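Local coordinates for uncharacterized protein (Danio rerio, PDB 5HBA) that probably serves as a complement C1q subunit of innate immunity, its globular C1q domain assembling as a trimer of the kind that recognises target molecules, at residues P21-N25 / I37-Y41; F52-S58 / R121-N127; G60-L66 / S77-S83. All blocks are in the same frame, centred on the assembly; numbering follows the deposited sequence.

Contact 1: P21-N25 / I37-Y41; sequences PVTFN and IKTGY
Gly40 is pressed against the carbonyl of Val22: its CA lies 3.1 Å from Val22 O in a C-H...O contact, so close that a CB there would collide. The glycine's positive phi of 83° belongs to a G1 beta bulge, in which Gly40 and Tyr41 both face Gln36. One direct hydrogen bond joins the two loops, from Phe24 N to Ile37 O at 3.1 Å, nearly straight at 175°. Beside it the body of Ile37 lies against the backbone of Phe24, with CB 3.3 Å from Phe24 O. Thr23, its methyl anti to the carbonyl carbon (chi1 62°), reaches over the turn, CG2 3.4 Å from Lys38 O. At the other end the Pro21 and Tyr41 side chains cross obliquely, Pro21 CG 3.6 Å from Tyr41 CZ, while the Tyr41 ring meets Trp105 edge-to-face. The Phe24 ring runs inward to Ala124 and Phe126, with Val22 CG1 above one face, toward its rim, and Gly40 CA at its edge. A water lies within hydrogen-bonding distance of Val22 O and Gly40 O. Polar links being few, the pairing probably owes much to side-chain contact by Pro21, Thr23 and Ile37 and to the backbone approach glycine permits.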
loop_
_atom_site.group_PDB
_atom_site.type_symbol
_atom_site.label_atom_id
_atom_site.label_comp_id
_atom_site.label_asym_id
_atom_site.label_seq_id
_atom_site.Cartn_x
_atom_site.Cartn_y
_atom_site.Cartn_z
ATOM N N PRO A 21 -14.715 12.221 8.405
ATOM C CA PRO A 21 -14.134 11.656 7.181
ATOM C C PRO A 21 -13.278 12.667 6.424
ATOM O O PRO A 21 -13.672 13.828 6.251
ATOM C CB PRO A 21 -15.361 11.269 6.352
ATOM C CG PRO A 21 -16.413 10.973 7.375
ATOM C CD PRO A 21 -16.153 11.910 8.538
ATOM N N VAL A 22 -12.108 12.226 5.982
ATOM C CA VAL A 22 -11.281 13.061 5.115
ATOM C C VAL A 22 -12.047 13.338 3.839
ATOM O O VAL A 22 -12.580 12.401 3.215
ATOM C CB VAL A 22 -9.964 12.362 4.735
ATOM C CG1 VAL A 22 -9.138 13.258 3.783
ATOM C CG2 VAL A 22 -9.160 12.013 5.981
ATOM N N THR A 23 -12.119 14.607 3.444
ATOM C CA THR A 23 -12.742 14.962 2.166
ATOM C C THR A 23 -11.652 15.255 1.122
ATOM O O THR A 23 -10.493 15.514 1.479
ATOM C CB THR A 23 -13.755 16.129 2.305
ATOM O OG1 THR A 23 -13.078 17.304 2.759
ATOM C CG2 THR A 23 -14.865 15.765 3.316
ATOM N N PHE A 24 -12.010 15.182 -0.158
ATOM C CA PHE A 24 -11.014 15.233 -1.233
ATOM C C PHE A 24 -11.409 16.282 -2.278
ATOM O O PHE A 24 -12.591 16.537 -2.466
ATOM C CB PHE A 24 -10.891 13.849 -1.888
ATOM C CG PHE A 24 -10.520 12.737 -0.916
ATOM C CD1 PHE A 24 -11.494 12.079 -0.182
ATOM C CD2 PHE A 24 -9.191 12.353 -0.749
ATOM C CE1 PHE A 24 -11.161 11.060 0.710
ATOM C CE2 PHE A 24 -8.841 11.342 0.148
ATOM C CZ PHE A 24 -9.824 10.692 0.882
ATOM N N ASN A 25 -10.436 16.894 -2.950
ATOM C CA ASN A 25 -10.752 17.919 -3.954
ATOM C C ASN A 25 -10.378 17.543 -5.394
ATOM O O ASN A 25 -10.468 18.372 -6.300
ATOM C CB ASN A 25 -10.152 19.288 -3.581
ATOM C CG ASN A 25 -8.641 19.269 -3.520
ATOM O OD1 ASN A 25 -8.031 18.278 -3.102
ATOM N ND2 ASN A 25 -8.021 20.373 -3.917
ATOM N N ILE A 37 -16.604 12.833 -3.106
ATOM C CA ILE A 37 -15.437 13.500 -2.549
ATOM C C ILE A 37 -15.823 14.586 -1.549
ATOM O O ILE A 37 -15.017 14.954 -0.699
ATOM C CB ILE A 37 -14.496 14.078 -3.636
ATOM C CG1 ILE A 37 -15.209 15.119 -4.492
ATOM C CG2 ILE A 37 -13.913 12.956 -4.492
ATOM C CD1 ILE A 37 -14.260 15.819 -5.489
ATOM N N LYS A 38 -17.053 15.090 -1.633
ATOM C CA LYS A 38 -17.513 16.105 -0.683
ATOM C C LYS A 38 -17.818 15.559 0.713
ATOM O O LYS A 38 -17.800 16.311 1.685
ATOM C CB LYS A 38 -18.751 16.844 -1.215
ATOM C CG LYS A 38 -18.487 17.756 -2.395
ATOM C CD LYS A 38 -19.714 18.645 -2.647
ATOM C CE LYS A 38 -19.735 19.202 -4.058
ATOM N NZ LYS A 38 -21.032 19.897 -4.333
ATOM N N THR A 39 -18.111 14.266 0.819
ATOM C CA THR A 39 -18.431 13.691 2.120
ATOM C C THR A 39 -17.290 12.798 2.614
ATOM O O THR A 39 -17.215 12.459 3.807
ATOM C CB THR A 39 -19.722 12.854 2.076
ATOM O OG1 THR A 39 -19.549 11.759 1.169
ATOM C CG2 THR A 39 -20.920 13.709 1.634
ATOM N N GLY A 40 -16.425 12.392 1.687
ATOM C CA GLY A 40 -15.319 11.503 2.017
ATOM C C GLY A 40 -15.677 10.025 2.059
ATOM O O GLY A 40 -14.837 9.195 2.440
ATOM N N TYR A 41 -16.908 9.677 1.675
ATOM C CA TYR A 41 -17.344 8.273 1.764
ATOM C C TYR A 41 -17.332 7.533 0.432
ATOM O O TYR A 41 -17.869 8.024 -0.563
ATOM C CB TYR A 41 -18.779 8.142 2.311
ATOM C CG TYR A 41 -19.007 8.580 3.737
ATOM C CD1 TYR A 41 -18.400 7.917 4.799
ATOM C CD2 TYR A 41 -19.880 9.626 4.025
ATOM C CE1 TYR A 41 -18.619 8.313 6.105
ATOM C CE2 TYR A 41 -20.109 10.028 5.324
ATOM C CZ TYR A 41 -19.479 9.367 6.359
ATOM O OH TYR A 41 -19.706 9.758 7.655
HETATM O O HOH W 1 -12.495 9.439 3.516
#

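Contact 2: F52-S58 / R121-N127; sequences FVFHASS and RLYAVFN
Phe126 and Phe54 pack on the inner, closely filled face of this strand pair, where Phe126 CD1 lies 3.9 Å from Phe54 CB. With CG anti to the backbone nitrogen (chi1 -171°), the Phe126 ring leans across to the other strand, its edge at Val53 O and its CZ 4.1 Å from Phe52 CD1. A serine in its place would probably open a gap between Phe52 and Phe54 and leave Phe6 and Phe24 without the ring they pack on. Ala56 CB sits 3.9 Å from Ala124 CB and 4.0 Å from Leu122 CD1. The antiparallel strands belong to the jelly-roll sandwich of the C1q/TNF family; six backbone hydrogen bonds join the pairs Val53-Asn127, His55-Val125 and Ser57-Tyr123. The other face, more polar, turns to neighbouring subunits; there the His55 and Asn127 side chains cross at about a right angle, ring and amide planes 57° apart. A water in the imidazole plane, 2.6 Å from His55 NE2, accepts weakly from Asn127 ND2, which donates to Gly93 O of the second subunit. His55 ND1 is hydrogen-bonded to Ser91 OG of its own chain, Asn127 OD1 to Ser7 OG. By contrast the partly exposed Ser57-Tyr123 end touches lightly, Ser57 OG 3.7 Å from Tyr123 CB.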
loop_
_atom_site.group_PDB
_atom_site.type_symbol
_atom_site.label_atom_id
_atom_site.label_comp_id
_atom_site.label_asym_id
_atom_site.label_seq_id
_atom_site.Cartn_x
_atom_site.Cartn_y
_atom_site.Cartn_z
ATOM N N PHE A 52 -8.993 -1.696 -0.209
ATOM C CA PHE A 52 -8.858 -0.260 0.046
ATOM C C PHE A 52 -7.433 0.036 0.520
ATOM O O PHE A 52 -6.843 -0.757 1.257
ATOM C CB PHE A 52 -9.838 0.188 1.137
ATOM C CG PHE A 52 -11.281 0.110 0.734
ATOM C CD1 PHE A 52 -11.901 1.188 0.106
ATOM C CD2 PHE A 52 -12.033 -1.027 1.006
ATOM C CE1 PHE A 52 -13.250 1.120 -0.259
ATOM C CE2 PHE A 52 -13.372 -1.099 0.644
ATOM C CZ PHE A 52 -13.977 -0.027 0.004
ATOM N N VAL A 53 -6.894 1.179 0.111
ATOM C CA VAL A 53 -5.561 1.591 0.547
ATOM C C VAL A 53 -5.466 3.111 0.491
ATOM O O VAL A 53 -6.050 3.750 -0.397
ATOM C CB VAL A 53 -4.440 0.919 -0.301
ATOM C CG1 VAL A 53 -4.402 1.481 -1.719
ATOM C CG2 VAL A 53 -3.068 1.085 0.361
ATOM N N PHE A 54 -4.768 3.695 1.460
ATOM C CA PHE A 54 -4.528 5.132 1.433
ATOM C C PHE A 54 -3.046 5.453 1.632
ATOM O O PHE A 54 -2.295 4.645 2.195
ATOM C CB PHE A 54 -5.372 5.847 2.495
ATOM C CG PHE A 54 -4.980 5.511 3.902
ATOM C CD1 PHE A 54 -3.980 6.227 4.549
ATOM C CD2 PHE A 54 -5.601 4.473 4.575
ATOM C CE1 PHE A 54 -3.596 5.913 5.832
ATOM C CE2 PHE A 54 -5.220 4.146 5.881
ATOM C CZ PHE A 54 -4.222 4.875 6.506
ATOM N N HIS A 55 -2.642 6.642 1.187
ATOM C CA HIS A 55 -1.280 7.142 1.412
ATOM C C HIS A 55 -1.413 8.610 1.782
ATOM O O HIS A 55 -1.963 9.410 1.007
ATOM C CB HIS A 55 -0.408 7.024 0.148
ATOM C CG HIS A 55 -0.483 5.693 -0.527
ATOM N ND1 HIS A 55 0.199 4.579 -0.091
ATOM C CD2 HIS A 55 -1.148 5.303 -1.654
ATOM C CE1 HIS A 55 -0.053 3.567 -0.886
ATOM N NE2 HIS A 55 -0.869 3.964 -1.838
ATOM N N ALA A 56 -0.918 8.980 2.957
ATOM C CA ALA A 56 -1.208 10.322 3.465
ATOM C C ALA A 56 -0.075 10.922 4.284
ATOM O O ALA A 56 0.638 10.202 4.990
ATOM C CB ALA A 56 -2.508 10.301 4.286
ATOM N N SER A 57 0.069 12.246 4.196
ATOM C CA SER A 57 1.068 12.963 4.978
ATOM C C SER A 57 0.558 14.261 5.584
ATOM O O SER A 57 -0.271 14.972 5.001
ATOM C CB SER A 57 2.367 13.229 4.184
ATOM O OG SER A 57 2.119 13.685 2.876
ATOM N N SER A 58 1.086 14.559 6.763
ATOM C CA SER A 58 0.834 15.806 7.463
ATOM C C SER A 58 2.146 16.175 8.132
ATOM O O SER A 58 3.020 15.320 8.280
ATOM C CB SER A 58 -0.234 15.584 8.533
ATOM O OG SER A 58 -0.440 16.766 9.284
ATOM N N ARG A 121 -3.340 20.546 7.955
ATOM C CA ARG A 121 -3.418 20.214 6.540
ATOM C C ARG A 121 -3.079 18.749 6.355
ATOM O O ARG A 121 -2.293 18.169 7.130
ATOM C CB ARG A 121 -2.436 21.050 5.712
ATOM C CG ARG A 121 -2.702 22.539 5.710
ATOM C CD ARG A 121 -1.805 23.240 4.672
ATOM N NE ARG A 121 -1.943 22.608 3.357
ATOM C CZ ARG A 121 -1.313 22.999 2.249
ATOM N NH1 ARG A 121 -0.486 24.039 2.273
ATOM N NH2 ARG A 121 -1.515 22.348 1.110
ATOM N N LEU A 122 -3.663 18.142 5.328
ATOM C CA LEU A 122 -3.428 16.721 5.087
ATOM C C LEU A 122 -3.411 16.408 3.601
ATOM O O LEU A 122 -4.386 16.663 2.892
ATOM C CB LEU A 122 -4.499 15.877 5.780
ATOM C CG LEU A 122 -4.503 14.362 5.527
ATOM C CD1 LEU A 122 -3.390 13.669 6.318
ATOM C CD2 LEU A 122 -5.873 13.781 5.896
ATOM N N TYR A 123 -2.298 15.850 3.132
ATOM C CA TYR A 123 -2.207 15.367 1.768
ATOM C C TYR A 123 -2.636 13.914 1.802
ATOM O O TYR A 123 -2.168 13.157 2.653
ATOM C CB TYR A 123 -0.769 15.470 1.291
ATOM C CG TYR A 123 -0.506 14.939 -0.098
ATOM C CD1 TYR A 123 -0.742 15.726 -1.224
ATOM C CD2 TYR A 123 0.020 13.663 -0.284
ATOM C CE1 TYR A 123 -0.472 15.246 -2.503
ATOM C CE2 TYR A 123 0.283 13.175 -1.553
ATOM C CZ TYR A 123 0.033 13.969 -2.652
ATOM O OH TYR A 123 0.297 13.487 -3.911
ATOM N N ALA A 124 -3.548 13.518 0.920
ATOM C CA ALA A 124 -4.021 12.134 0.959
ATOM C C ALA A 124 -4.440 11.594 -0.400
ATOM O O ALA A 124 -5.116 12.283 -1.159
ATOM C CB ALA A 124 -5.174 11.993 1.979
ATOM N N VAL A 125 -4.019 10.365 -0.693
ATOM C CA VAL A 125 -4.499 9.613 -1.847
ATOM C C VAL A 125 -5.219 8.378 -1.305
ATOM O O VAL A 125 -4.648 7.617 -0.528
ATOM C CB VAL A 125 -3.332 9.194 -2.788
ATOM C CG1 VAL A 125 -3.857 8.372 -3.962
ATOM C CG2 VAL A 125 -2.592 10.435 -3.325
ATOM N N PHE A 126 -6.484 8.207 -1.674
ATOM C CA PHE A 126 -7.297 7.104 -1.167
ATOM C C PHE A 126 -7.733 6.304 -2.383
ATOM O O PHE A 126 -8.333 6.860 -3.316
ATOM C CB PHE A 126 -8.522 7.672 -0.437
ATOM C CG PHE A 126 -9.339 6.652 0.320
ATOM C CD1 PHE A 126 -8.805 5.417 0.687
ATOM C CD2 PHE A 126 -10.660 6.936 0.668
ATOM C CE1 PHE A 126 -9.568 4.490 1.395
ATOM C CE2 PHE A 126 -11.429 6.009 1.381
ATOM C CZ PHE A 126 -10.880 4.781 1.738
ATOM N N ASN A 127 -7.419 5.010 -2.380
ATOM C CA ASN A 127 -7.686 4.137 -3.523
ATOM C C ASN A 127 -8.497 2.906 -3.139
ATOM O O ASN A 127 -8.411 2.417 -2.003
ATOM C CB ASN A 127 -6.367 3.674 -4.144
ATOM C CG ASN A 127 -5.482 4.830 -4.549
ATOM O OD1 ASN A 127 -5.934 5.773 -5.203
ATOM N ND2 ASN A 127 -4.208 4.767 -4.159
HETATM O O HOH W 2 -1.945 2.677 -3.793
#

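Contact 3: G60-L66 / S77-S83; sequences GRLCLRL and SFCDFNS
A disulfide-bridged beta hairpin, built from strands 62-68 and 75-80 at the edge of one sheet of the C1q jelly roll, brings these segments together. Cys63 and Cys79 form a non-hydrogen-bonded antiparallel pair, and their SG atoms are covalently joined at 2.1 Å with chi3 of 119°. Both sulfurs stand anti to their own carbonyl carbons (chi1 -82° in Cys63), which turns them toward one another over the same face of the hairpin. On either side of the bridge lie the hydrogen-bonded pairs Leu62-Asp80 and Leu64-Phe78, each with two backbone bonds, so the covalent link reinforces a register already set by the main chain.

Beyond the strand end, the Phe81 ring folds back beside the disulfide. Cys63 SG approaches it obliquely, 3.9 Å from Phe81 CZ, in a sulfur-aromatic contact. Alongside runs the aliphatic part of Arg61, with CG 3.7 Å from Phe81 CD1. The guanidinium plane is turned 75° from the ring, and its NH2 makes a salt bridge to Asp112, so its carbons run along the ring while its charge is paired elsewhere.

The opposite face of the hairpin carries Leu62 and Leu64, directed into the sandwich, and Phe78, whose ring edge faces Leu66 CB. Asp80 is on this face too; its OD1 accepts from Val89 N of the third subunit, and Phe78 packs on that same valine, so this edge of the hairpin forms part of the trimer interface. Near the open end a water sits 2.7 Å from Gly60 O and 2.8 Å from Asn82 OD1, while Asn82 ND2 bonds to Ser83 O. At the other end Arg65, extended from CG to NE, passes Ser77 and makes a cation-pi contact with Phe109; a water accepts from Arg65 NH2 at 3.0 Å and lies 2.5 Å from Ser77 OG.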
loop_
_atom_site.group_PDB
_atom_site.type_symbol
_atom_site.label_atom_id
_atom_site.label_comp_id
_atom_site.label_asym_id
_atom_site.label_seq_id
_atom_site.Cartn_x
_atom_site.Cartn_y
_atom_site.Cartn_z
ATOM N N GLY A 60 4.366 16.627 11.242
ATOM C CA GLY A 60 4.333 16.077 12.586
ATOM C C GLY A 60 3.566 14.767 12.655
ATOM O O GLY A 60 3.359 14.109 11.633
ATOM N N ARG A 61 3.141 14.396 13.862
ATOM C CA ARG A 61 2.435 13.136 14.093
ATOM C C ARG A 61 1.182 13.004 13.216
ATOM O O ARG A 61 0.367 13.929 13.138
ATOM C CB ARG A 61 2.049 13.008 15.573
ATOM C CG ARG A 61 1.385 11.677 15.932
ATOM C CD ARG A 61 0.166 11.877 16.825
ATOM N NE ARG A 61 -0.839 12.699 16.165
ATOM C CZ ARG A 61 -1.397 13.783 16.701
ATOM N NH1 ARG A 61 -2.292 14.478 16.003
ATOM N NH2 ARG A 61 -1.063 14.173 17.929
ATOM N N LEU A 62 1.046 11.859 12.550
ATOM C CA LEU A 62 -0.123 11.582 11.718
ATOM C C LEU A 62 -0.720 10.229 12.064
ATOM O O LEU A 62 -0.055 9.192 11.943
ATOM C CB LEU A 62 0.209 11.635 10.218
ATOM C CG LEU A 62 -0.958 11.274 9.278
ATOM C CD1 LEU A 62 -2.202 12.130 9.536
ATOM C CD2 LEU A 62 -0.538 11.396 7.822
ATOM N N CYS A 63 -1.973 10.258 12.507
ATOM C CA CYS A 63 -2.734 9.052 12.789
ATOM C C CYS A 63 -4.007 9.054 11.938
ATOM O O CYS A 63 -4.742 10.049 11.904
ATOM C CB CYS A 63 -3.103 8.998 14.267
ATOM S SG CYS A 63 -1.793 8.363 15.338
ATOM N N LEU A 64 -4.252 7.944 11.245
ATOM C CA LEU A 64 -5.461 7.783 10.453
ATOM C C LEU A 64 -6.119 6.444 10.735
ATOM O O LEU A 64 -5.440 5.423 10.955
ATOM C CB LEU A 64 -5.150 7.918 8.960
ATOM C CG LEU A 64 -4.887 9.339 8.448
ATOM C CD1 LEU A 64 -4.011 9.286 7.235
ATOM C CD2 LEU A 64 -6.203 10.043 8.079
ATOM N N ARG A 65 -7.448 6.446 10.752
ATOM C CA ARG A 65 -8.193 5.205 10.878
ATOM C C ARG A 65 -8.859 4.893 9.556
ATOM O O ARG A 65 -9.373 5.794 8.890
ATOM C CB ARG A 65 -9.271 5.325 11.960
ATOM C CG ARG A 65 -8.748 5.304 13.366
ATOM C CD ARG A 65 -9.878 5.067 14.383
ATOM N NE ARG A 65 -9.336 5.054 15.742
ATOM C CZ ARG A 65 -9.338 6.107 16.552
ATOM N NH1 ARG A 65 -9.879 7.250 16.155
ATOM N NH2 ARG A 65 -8.812 6.015 17.766
ATOM N N LEU A 66 -8.843 3.625 9.163
ATOM C CA LEU A 66 -9.725 3.182 8.083
ATOM C C LEU A 66 -10.984 2.641 8.746
ATOM O O LEU A 66 -10.902 1.759 9.612
ATOM C CB LEU A 66 -9.058 2.090 7.241
ATOM C CG LEU A 66 -9.902 1.445 6.141
ATOM C CD1 LEU A 66 -10.109 2.430 4.954
ATOM C CD2 LEU A 66 -9.223 0.168 5.679
ATOM N N SER A 77 -6.209 1.322 12.734
ATOM C CA SER A 77 -5.394 2.521 12.951
ATOM C C SER A 77 -3.992 2.388 12.359
ATOM O O SER A 77 -3.353 1.332 12.442
ATOM C CB SER A 77 -5.270 2.823 14.457
ATOM O OG SER A 77 -6.543 3.096 15.026
ATOM N N PHE A 78 -3.505 3.479 11.783
ATOM C CA PHE A 78 -2.167 3.521 11.220
ATOM C C PHE A 78 -1.554 4.841 11.643
ATOM O O PHE A 78 -2.057 5.894 11.264
ATOM C CB PHE A 78 -2.233 3.421 9.691
ATOM C CG PHE A 78 -2.916 2.171 9.205
ATOM C CD1 PHE A 78 -2.205 0.977 9.065
ATOM C CD2 PHE A 78 -4.273 2.174 8.927
ATOM C CE1 PHE A 78 -2.852 -0.193 8.636
ATOM C CE2 PHE A 78 -4.922 1.017 8.494
ATOM C CZ PHE A 78 -4.211 -0.164 8.352
ATOM N N CYS A 79 -0.487 4.770 12.439
ATOM C CA CYS A 79 0.102 5.945 13.084
ATOM C C CYS A 79 1.614 6.087 12.843
ATOM O O CYS A 79 2.388 5.140 13.054
ATOM C CB CYS A 79 -0.119 5.877 14.604
ATOM S SG CYS A 79 -1.750 6.302 15.237
ATOM N N ASP A 80 2.023 7.281 12.417
ATOM C CA ASP A 80 3.430 7.681 12.458
ATOM C C ASP A 80 3.607 8.653 13.625
ATOM O O ASP A 80 3.132 9.794 13.562
ATOM C CB ASP A 80 3.845 8.379 11.157
ATOM C CG ASP A 80 4.285 7.402 10.065
ATOM O OD1 ASP A 80 4.216 6.181 10.291
ATOM O OD2 ASP A 80 4.677 7.862 8.965
ATOM N N PHE A 81 4.277 8.201 14.683
ATOM C CA PHE A 81 4.559 9.053 15.839
ATOM C C PHE A 81 5.936 9.715 15.733
ATOM O O PHE A 81 6.783 9.542 16.610
ATOM C CB PHE A 81 4.462 8.251 17.147
ATOM C CG PHE A 81 3.056 7.895 17.541
ATOM C CD1 PHE A 81 2.230 8.837 18.136
ATOM C CD2 PHE A 81 2.567 6.615 17.330
ATOM C CE1 PHE A 81 0.930 8.511 18.507
ATOM C CE2 PHE A 81 1.275 6.278 17.695
ATOM C CZ PHE A 81 0.449 7.231 18.281
ATOM N N ASN A 82 6.148 10.478 14.663
ATOM C CA ASN A 82 7.408 11.189 14.469
ATOM C C ASN A 82 7.395 12.584 15.088
ATOM O O ASN A 82 6.383 13.015 15.657
ATOM C CB ASN A 82 7.762 11.281 12.979
ATOM C CG ASN A 82 6.662 11.924 12.154
ATOM O OD1 ASN A 82 5.789 11.236 11.617
ATOM N ND2 ASN A 82 6.703 13.250 12.037
ATOM N N SER A 83 8.524 13.281 14.965
ATOM C CA SER A 83 8.695 14.619 15.533
ATOM C C SER A 83 7.920 15.699 14.765
ATOM O O SER A 83 7.577 15.523 13.591
ATOM C CB SER A 83 10.177 14.996 15.571
ATOM O OG SER A 83 10.548 15.676 14.385
HETATM O O HOH W 3 4.395 12.622 9.623
HETATM O O HOH W 4 -6.683 3.989 17.325
#

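How the contacts relate
Contact 1 comes first along the chain and closes before contact 2 opens; contact 3 is nested in the long stretch of chain that contact 2 closes. Contact 2 pairs strands 48-59 and 120-133 in one sheet of the sandwich, and contact 3 pairs 62-68 with 75-80 in the other. The centres of contacts 1 and 3 are about 19 Å apart, each about 11 Å from that of contact 2. Phe24 CZ reaches Phe126 CB at 3.5 Å, and Ala56 CB meets Leu64 CD1 at the same distance, so the loops and both sheets share one hydrophobic interior. Contact 2 turns its other face, and contact 3 its Phe78/Asp80 edge, to neighbouring subunits.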